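Local coordinates for protein probable tautomerase ywhB (Bacillus subtilis, PDB 2OPA) that belongs to the tautomerase enzyme family of the MIF clan and assembles from six copies of a short chain built round a parallel strand pair and one long helix, at residues E43-K47 with D48-V52. Residues are numbered along the deposited sequence; the frame is centred on the assembly and turned at random.
With FHC (2-fluoro-3-(4-hydroxyphenyl)-2E-propeneoate), chain C.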
loop_
_atom_site.group_PDB
_atom_site.type_symbol
_atom_site.label_atom_id
_atom_site.label_comp_id
_atom_site.label_asym_id
_atom_site.label_seq_id
_atom_site.Cartn_x
_atom_site.Cartn_y
_atom_site.Cartn_z
ATOM N N GLU A 43 7.523 -7.615 3.157
ATOM C CA GLU A 43 6.361 -7.647 4.030
ATOM C C GLU A 43 5.915 -9.096 4.157
ATOM O O GLU A 43 5.558 -9.734 3.170
ATOM C CB GLU A 43 5.234 -6.799 3.448
ATOM C CG GLU A 43 5.394 -5.317 3.723
ATOM C CD GLU A 43 4.427 -4.456 2.934
ATOM O OE1 GLU A 43 3.372 -4.971 2.499
ATOM O OE2 GLU A 43 4.723 -3.254 2.761
ATOM N N GLU A 44 5.949 -9.615 5.375
ATOM C CA GLU A 44 5.551 -10.987 5.609
ATOM C C GLU A 44 4.086 -11.125 5.970
ATOM O O GLU A 44 3.542 -10.327 6.725
ATOM C CB GLU A 44 6.414 -11.594 6.701
ATOM C CG GLU A 44 7.742 -12.077 6.169
ATOM C CD GLU A 44 8.576 -12.745 7.218
ATOM O OE1 GLU A 44 9.378 -13.624 6.860
ATOM O OE2 GLU A 44 8.439 -12.383 8.403
ATOM N N MET A 45 3.447 -12.145 5.412
ATOM C CA MET A 45 2.041 -12.398 5.670
ATOM C C MET A 45 1.849 -13.641 6.525
ATOM O O MET A 45 2.602 -14.607 6.421
ATOM C CB MET A 45 1.289 -12.618 4.361
ATOM C CG MET A 45 1.290 -11.465 3.396
ATOM S SD MET A 45 0.302 -11.921 1.949
ATOM C CE MET A 45 1.410 -13.032 1.085
ATOM N N ARG A 46 0.820 -13.609 7.361
ATOM C CA ARG A 46 0.468 -14.739 8.203
ATOM C C ARG A 46 -0.610 -15.525 7.449
ATOM O O ARG A 46 -1.464 -14.926 6.785
ATOM C CB ARG A 46 -0.082 -14.230 9.529
ATOM C CG ARG A 46 0.971 -13.633 10.441
ATOM C CD ARG A 46 0.347 -12.928 11.629
ATOM N NE ARG A 46 -0.714 -13.714 12.250
ATOM C CZ ARG A 46 -1.221 -13.467 13.457
ATOM N NH1 ARG A 46 -2.195 -14.227 13.944
ATOM N NH2 ARG A 46 -0.739 -12.470 14.190
ATOM N N LYS A 47 -0.575 -16.855 7.539
ATOM C CA LYS A 47 -1.572 -17.687 6.854
ATOM C C LYS A 47 -3.009 -17.383 7.272
ATOM O O LYS A 47 -3.935 -17.546 6.479
ATOM C CB LYS A 47 -1.288 -19.170 7.079
ATOM C CG LYS A 47 -0.001 -19.630 6.436
ATOM C CD LYS A 47 0.317 -21.073 6.774
ATOM C CE LYS A 47 -0.666 -22.028 6.132
ATOM N NZ LYS A 47 -0.307 -23.448 6.405
ATOM N N ASP A 48 -3.206 -16.946 8.511
ATOM C CA ASP A 48 -4.550 -16.624 8.971
ATOM C C ASP A 48 -4.979 -15.207 8.575
ATOM O O ASP A 48 -6.048 -14.750 8.967
ATOM C CB ASP A 48 -4.659 -16.809 10.491
ATOM C CG ASP A 48 -3.627 -16.001 11.254
ATOM O OD1 ASP A 48 -2.758 -15.383 10.612
ATOM O OD2 ASP A 48 -3.675 -15.990 12.498
ATOM N N HIS A 49 -4.145 -14.521 7.798
ATOM C CA HIS A 49 -4.438 -13.164 7.329
ATOM C C HIS A 49 -4.371 -13.116 5.805
ATOM O O HIS A 49 -4.337 -12.042 5.194
ATOM C CB HIS A 49 -3.431 -12.158 7.910
ATOM C CG HIS A 49 -3.650 -11.842 9.356
ATOM N ND1 HIS A 49 -2.825 -10.998 10.066
ATOM C CD2 HIS A 49 -4.602 -12.255 10.225
ATOM C CE1 HIS A 49 -3.259 -10.907 11.309
ATOM N NE2 HIS A 49 -4.334 -11.659 11.431
ATOM N N TYR A 50 -4.351 -14.290 5.192
ATOM C CA TYR A 50 -4.270 -14.382 3.748
ATOM C C TYR A 50 -5.268 -15.419 3.234
ATOM O O TYR A 50 -5.290 -16.565 3.689
ATOM C CB TYR A 50 -2.838 -14.747 3.351
ATOM C CG TYR A 50 -2.632 -14.955 1.875
ATOM C CD1 TYR A 50 -3.022 -13.988 0.949
ATOM C CD2 TYR A 50 -2.010 -16.108 1.402
ATOM C CE1 TYR A 50 -2.795 -14.163 -0.414
ATOM C CE2 TYR A 50 -1.777 -16.292 0.048
ATOM C CZ TYR A 50 -2.172 -15.315 -0.856
ATOM O OH TYR A 50 -1.939 -15.509 -2.201
ATOM N N ALA A 51 -6.098 -15.011 2.285
ATOM C CA ALA A 51 -7.099 -15.913 1.746
ATOM C C ALA A 51 -7.215 -15.861 0.233
ATOM O O ALA A 51 -6.897 -14.855 -0.398
ATOM C CB ALA A 51 -8.456 -15.602 2.372
ATOM N N VAL A 52 -7.667 -16.969 -0.339
ATOM C CA VAL A 52 -7.888 -17.071 -1.774
ATOM C C VAL A 52 -9.211 -17.801 -1.901
ATOM O O VAL A 52 -9.456 -18.759 -1.175
ATOM C CB VAL A 52 -6.806 -17.898 -2.481
ATOM C CG1 VAL A 52 -7.066 -17.890 -3.982
ATOM C CG2 VAL A 52 -5.431 -17.333 -2.181
HETATM C C1 FHC C . 1.095 -18.315 -2.115
HETATM C C7 FHC C . 1.649 -16.976 -1.824
HETATM C C8 FHC C . 2.826 -16.440 -1.389
HETATM C C9 FHC C . 4.117 -17.074 -1.016
HETATM O O3 FHC C . 4.221 -18.405 -1.097
HETATM O O2 FHC C . 5.067 -16.424 -0.644
HETATM F F1 FHC C . 2.852 -15.089 -1.265
HETATM C C6 FHC C . -0.260 -18.394 -2.571
HETATM C C5 FHC C . -0.826 -19.646 -2.858
HETATM C C4 FHC C . -0.101 -20.843 -2.710
HETATM O O1 FHC C . -0.680 -22.051 -3.000
HETATM C C3 FHC C . 1.246 -20.788 -2.258
HETATM C C2 FHC C . 1.822 -19.541 -1.969
HETATM O O HOH W 1 -0.194 -10.926 8.152
#
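R46 and D48 clasp each other across a type I beta turn, residues 46-49, which links strand 39-45 of this tautomerase fold to strand 50-52. D48 sits at the third turn position. Its CG is tucked between backbone N and carbonyl carbon (chi1 56°), bringing the short carboxylate back to R46, which grips it side-on: R46 NE donates to D48 OD1 (3.1 Å) and R46 NH1 to D48 OD2 (2.7 Å), both oxygens using syn lone pairs. This salt bridge fixes the guanidinium's rotation. H49 then closes the turn, H49 N donating to R46 O at 2.9 Å. Its flat imidazole suits the place, stacking on one guanidinium face with planes 14° apart, while a water joins ND1 to R46 N. NE2 bonds K16 of a neighbouring subunit. Y50 begins the strand that pairs with that subunit. Its flat ring suits a polarisable sulfur: SD of M45 sits over the face, 4.4 Å from the Y50 ring centroid, a Met-aromatic contact. Both line the ligand pocket. Y50 OH, hydrogen-bonded to Y2 of a further subunit, lies 3.4 Å from FHC C6; the flexible, unbranched M45 chain brings its CE within 3.4 Å of the fluorine F1 of FHC.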